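Local coordinates for protein methylxanthine N1-demethylase NdmA (Pseudomonas putida, PDB 6ICN) that catalyses the N1-demethylation of caffeine to theobromine and formaldehyde, as a Rieske non-heme iron oxygenase of the bacterial caffeine degradation pathway, at residues 176-181 and 316-321; 182-187 and 330-335. All blocks are in the same frame, centred on the assembly; numbering follows the deposited sequence.

Contact 1. Residues 176-181 and 316-321; sequences DATAER and PKDAPA
The backbones of T178 and K317 come nearest each other, 6.4 Å between their CA atoms, where the start of helix 179-186 meets the loop that follows helix 293-313. R181 holds the loop through two backbone carbonyls. Its NH2 donates to P316 O at 2.9 Å, close to the guanidinium plane and nearly straight on to the carbonyl, with an N-H...O angle of 162°. Its NE donates to K317 O at 3.0 Å from above the carbonyl plane, in a more bent bond. CG already lies beside K317 O, and the bend at chi2 (-127°) swings CD and the guanidinium on toward the loop. A319 lies over one face of the guanidinium, with its CA 3.3 Å from R181 NH2. NH1 turns to a salt bridge with E323. An alanine in place of R181 would probably leave the carbonyls of P316 and K317 without these donors and E323 without this salt bridge.

T178 is the N-cap of the helix: its OG1 accepts from R181 N at 3.2 Å. Both segments belong to the VanA-type C-terminal domain, where this helix follows soon after strand 166-175. Water 1 links T178 N to K317 O. Water 2 accepts from T178 OG1 and donates to E180 OE1 and D318 OD1, so it sits between two carboxylates.

The K317 side chain passes T178 CG2 and ends at D176. NZ donates to D176 O at 2.7 Å and makes a salt bridge with D176 OD2 at 3.0 Å, above the carboxylate plane. R79 of the second subunit packs on P316 and P320.

Contact 2. Residues 182-187 and 330-335; sequences RWENFT and KVSIQY. With CFF (caffeine), chain F.
W183 and Y335 lie flat on each other in an offset stack. The six-membered ring of W183 and the Y335 ring have centroids 3.6 Å apart and planes only 3° from parallel. The overlap runs from W183 CZ3, 3.3 Å from Y335 CG, back to W183 CB beside Y335 OH. Both side chains have CG anti to the backbone N, which sends each ring out toward the other helix. T187 CG2 lies on the opposite face of the W183 ring, near its rim. V331 CG1 touches W183 CH2 at 3.8 Å and also meets T187 OG1.

E184 reaches the rim of Y335 at a slant. Its carboxylate stands nearly upright to the Y335 ring, 85° between planes, with OE2 at the ring edge. S332 OG donates to E184 OE1 at 3.0 Å, from above the carboxylate plane. The charge of E184 is met by a salt bridge from OE2 to R336, and R83 of the second subunit bonds to S332 OG. On another side of helix 179-186, caffeine C10, the N1-methyl that the enzyme removes, sits over the centre of the F186 ring.

The two helical segments run roughly antiparallel, at 150°, with axes 9.9 Å apart. I251 of strand 250-257 touches W183, F186 and T187. Y335 OH bonds to P248 O, just before that strand. N185 ND2 bonds to Y101 OH of the second subunit and to D307 of helix 293-313, a ligand of the bound cobalt.

Overall arrangement
Contacts 1 and 2 use successive turns of helix 179-186, and their centres are 12 Å apart. They touch where E180 CA meets Y335 OH. Contact 1 is partly buried. It fastens the helix start to a loop, through a salt bridge, bonds to backbone carbonyls and two waters. Contact 2 is buried and joins two helices, mainly by aromatic and apolar packing with one polar link at its side. It also lies nearer the substrate, since segment 182-187 includes F186 of the caffeine pocket. R336 of helix 330-348 relates to both, packing on R181 and A319 and bridging to E184. Both contacts meet R83 of the second subunit, a residue of the iron-sulfur cluster pocket there.

Contact 1. Residues 176-181 and 316-321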
# COMPACT_ATOMS: atom_id res chain seq x y z
N ASP A 176 22.25 0.22 5.68
CA ASP A 176 22.86 0.72 4.46
C ASP A 176 24.15 1.45 4.81
O ASP A 176 24.29 2.66 4.66
CB ASP A 176 21.88 1.64 3.73
CG ASP A 176 22.37 2.06 2.37
OD1 ASP A 176 22.72 1.19 1.55
OD2 ASP A 176 22.37 3.28 2.09
N ALA A 177 25.10 0.68 5.35
CA ALA A 177 26.41 1.21 5.72
C ALA A 177 27.40 0.05 5.68
O ALA A 177 27.02 -1.12 5.79
CB ALA A 177 26.41 1.86 7.10
N THR A 178 28.68 0.39 5.50
CA THR A 178 29.71 -0.63 5.39
C THR A 178 30.11 -1.19 6.76
O THR A 178 29.87 -0.59 7.81
CB THR A 178 30.95 -0.06 4.71
OG1 THR A 178 31.51 0.98 5.54
CG2 THR A 178 30.60 0.47 3.33
N ALA A 179 30.76 -2.36 6.72
CA ALA A 179 31.19 -3.00 7.96
C ALA A 179 32.25 -2.16 8.67
O ALA A 179 32.26 -2.09 9.90
CB ALA A 179 31.71 -4.40 7.67
N GLU A 180 33.14 -1.51 7.92
CA GLU A 180 34.11 -0.61 8.53
C GLU A 180 33.43 0.56 9.26
O GLU A 180 33.79 0.88 10.40
CB GLU A 180 35.08 -0.08 7.46
CG GLU A 180 35.96 -1.16 6.80
CD GLU A 180 35.30 -1.87 5.59
OE1 GLU A 180 34.10 -1.63 5.26
OE2 GLU A 180 36.00 -2.70 4.95
N ARG A 181 32.44 1.20 8.63
CA ARG A 181 31.78 2.31 9.31
C ARG A 181 30.98 1.81 10.52
O ARG A 181 30.89 2.51 11.53
CB ARG A 181 30.88 3.07 8.32
CG ARG A 181 31.70 3.77 7.22
CD ARG A 181 31.31 5.20 7.18
NE ARG A 181 31.74 5.95 6.00
CZ ARG A 181 32.53 7.02 6.07
NH1 ARG A 181 33.03 7.40 7.24
NH2 ARG A 181 32.81 7.71 4.97
N PRO A 316 31.06 9.48 1.03
CA PRO A 316 30.80 8.18 0.41
C PRO A 316 30.84 7.03 1.42
O PRO A 316 31.24 7.24 2.55
CB PRO A 316 31.93 8.03 -0.62
CG PRO A 316 32.95 8.98 -0.22
CD PRO A 316 32.27 10.13 0.48
N LYS A 317 30.37 5.86 1.00
CA LYS A 317 30.19 4.75 1.93
C LYS A 317 31.51 4.32 2.55
O LYS A 317 31.56 4.00 3.75
CB LYS A 317 29.52 3.59 1.21
CG LYS A 317 28.07 3.83 0.83
CD LYS A 317 27.23 4.13 2.06
CE LYS A 317 25.72 4.05 1.75
NZ LYS A 317 24.94 4.64 2.88
N ASP A 318 32.58 4.31 1.76
CA ASP A 318 33.93 4.04 2.24
C ASP A 318 34.61 5.35 2.60
O ASP A 318 34.58 6.29 1.81
CB ASP A 318 34.75 3.32 1.17
CG ASP A 318 34.16 1.98 0.75
OD1 ASP A 318 33.79 1.18 1.64
OD2 ASP A 318 34.06 1.72 -0.46
N ALA A 319 35.25 5.38 3.77
CA ALA A 319 35.87 6.61 4.27
C ALA A 319 37.01 7.06 3.35
O ALA A 319 37.96 6.29 3.14
CB ALA A 319 36.38 6.41 5.70
N PRO A 320 36.93 8.25 2.77
CA PRO A 320 38.03 8.75 1.93
C PRO A 320 39.14 9.38 2.76
O PRO A 320 39.02 9.62 3.97
CB PRO A 320 37.36 9.80 1.04
CG PRO A 320 35.89 9.80 1.40
CD PRO A 320 35.77 9.14 2.74
N ALA A 321 40.24 9.68 2.06
CA ALA A 321 41.41 10.27 2.69
C ALA A 321 41.16 11.68 3.21
O ALA A 321 41.94 12.17 4.03
CB ALA A 321 42.57 10.28 1.70
O HOH W 1 29.03 3.22 4.96
O HOH W 2 34.04 1.07 4.28

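Contact 2. Residues 182-187 and 330-335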
# COMPACT_ATOMS: atom_id res chain seq x y z
N ARG A 182 30.42 0.59 10.43
CA ARG A 182 29.70 0.04 11.57
C ARG A 182 30.63 -0.23 12.73
O ARG A 182 30.31 0.09 13.88
CB ARG A 182 28.95 -1.23 11.14
CG ARG A 182 27.72 -1.53 11.99
CD ARG A 182 28.08 -2.30 13.26
NE ARG A 182 26.99 -2.19 14.23
CZ ARG A 182 26.79 -1.16 15.04
NH1 ARG A 182 27.64 -0.12 15.02
NH2 ARG A 182 25.75 -1.15 15.88
N TRP A 183 31.80 -0.81 12.45
CA TRP A 183 32.79 -1.08 13.49
C TRP A 183 33.18 0.22 14.20
O TRP A 183 33.17 0.30 15.43
CB TRP A 183 34.01 -1.76 12.88
CG TRP A 183 35.01 -2.32 13.90
CD1 TRP A 183 35.12 -3.63 14.29
CD2 TRP A 183 36.02 -1.59 14.63
NE1 TRP A 183 36.14 -3.76 15.22
CE2 TRP A 183 36.71 -2.53 15.44
CE3 TRP A 183 36.43 -0.26 14.66
CZ2 TRP A 183 37.76 -2.16 16.29
CZ3 TRP A 183 37.48 0.11 15.51
CH2 TRP A 183 38.14 -0.84 16.31
N GLU A 184 33.50 1.25 13.42
CA GLU A 184 33.90 2.52 14.02
C GLU A 184 32.77 3.13 14.84
O GLU A 184 33.01 3.71 15.91
CB GLU A 184 34.39 3.48 12.93
CG GLU A 184 35.61 2.93 12.21
CD GLU A 184 36.25 3.94 11.29
OE1 GLU A 184 36.00 5.15 11.47
OE2 GLU A 184 36.99 3.51 10.37
N ASN A 185 31.52 2.99 14.38
CA ASN A 185 30.40 3.48 15.17
C ASN A 185 30.30 2.76 16.52
O ASN A 185 30.02 3.39 17.54
CB ASN A 185 29.10 3.32 14.36
CG ASN A 185 27.86 3.64 15.18
OD1 ASN A 185 27.11 2.73 15.54
ND2 ASN A 185 27.64 4.91 15.50
N PHE A 186 30.57 1.46 16.54
CA PHE A 186 30.39 0.71 17.78
C PHE A 186 31.43 1.08 18.83
O PHE A 186 31.12 1.09 20.02
CB PHE A 186 30.45 -0.79 17.48
CG PHE A 186 29.89 -1.64 18.58
CD1 PHE A 186 30.69 -2.04 19.64
CD2 PHE A 186 28.55 -2.02 18.57
CE1 PHE A 186 30.18 -2.81 20.68
CE2 PHE A 186 28.03 -2.79 19.61
CZ PHE A 186 28.84 -3.19 20.65
N THR A 187 32.66 1.40 18.40
CA THR A 187 33.77 1.65 19.32
C THR A 187 34.04 3.13 19.52
O THR A 187 35.08 3.49 20.08
CB THR A 187 35.04 0.97 18.80
OG1 THR A 187 35.37 1.49 17.50
CG2 THR A 187 34.89 -0.56 18.71
N LYS A 330 41.34 8.19 18.39
CA LYS A 330 42.44 7.22 18.39
C LYS A 330 42.01 5.83 17.92
O LYS A 330 42.67 5.22 17.08
CB LYS A 330 43.06 7.10 19.78
CG LYS A 330 44.25 6.11 19.74
CD LYS A 330 44.93 5.96 21.06
CE LYS A 330 46.07 4.95 20.94
NZ LYS A 330 46.76 4.81 22.24
N VAL A 331 40.90 5.31 18.46
CA VAL A 331 40.47 3.96 18.10
C VAL A 331 40.23 3.86 16.60
O VAL A 331 40.71 2.94 15.93
CB VAL A 331 39.24 3.54 18.92
CG1 VAL A 331 38.68 2.23 18.40
CG2 VAL A 331 39.59 3.42 20.42
N SER A 332 39.47 4.82 16.04
CA SER A 332 39.24 4.86 14.60
C SER A 332 40.54 4.94 13.79
O SER A 332 40.72 4.25 12.77
CB SER A 332 38.35 6.06 14.28
OG SER A 332 38.36 6.30 12.90
N ILE A 333 41.45 5.81 14.22
CA ILE A 333 42.70 6.00 13.49
C ILE A 333 43.50 4.71 13.47
O ILE A 333 43.99 4.28 12.42
CB ILE A 333 43.51 7.14 14.12
CG1 ILE A 333 42.77 8.48 13.97
CG2 ILE A 333 44.87 7.24 13.46
CD1 ILE A 333 43.31 9.56 14.91
N GLN A 334 43.60 4.06 14.63
CA GLN A 334 44.41 2.84 14.74
C GLN A 334 43.75 1.69 13.98
O GLN A 334 44.45 0.88 13.35
CB GLN A 334 44.62 2.49 16.21
CG GLN A 334 45.48 3.53 16.96
CD GLN A 334 46.81 3.81 16.27
OE1 GLN A 334 47.52 2.89 15.87
NE2 GLN A 334 47.14 5.10 16.11
N TYR A 335 42.42 1.62 14.02
CA TYR A 335 41.68 0.64 13.22
C TYR A 335 41.99 0.79 11.74
O TYR A 335 42.32 -0.18 11.06
CB TYR A 335 40.18 0.79 13.49
CG TYR A 335 39.27 -0.16 12.73
CD1 TYR A 335 39.27 -1.51 13.02
CD2 TYR A 335 38.37 0.32 11.78
CE1 TYR A 335 38.40 -2.38 12.36
CE2 TYR A 335 37.50 -0.53 11.12
CZ TYR A 335 37.52 -1.88 11.41
OH TYR A 335 36.67 -2.72 10.74
N1 CFF F . 27.30 0.08 22.09
C2 CFF F . 27.62 0.27 23.41
C10 CFF F . 28.20 0.55 21.06
C6 CFF F . 26.15 -0.52 21.75
N3 CFF F . 26.78 -0.16 24.39
O11 CFF F . 28.65 0.80 23.71
C12 CFF F . 27.12 0.03 25.79
C4 CFF F . 25.62 -0.77 24.04
C5 CFF F . 25.30 -0.96 22.75
N9 CFF F . 24.63 -1.28 24.79
O13 CFF F . 25.87 -0.67 20.59
N7 CFF F . 24.12 -1.59 22.70
C8 CFF F . 23.70 -1.79 23.96
C14 CFF F . 23.21 -2.09 21.68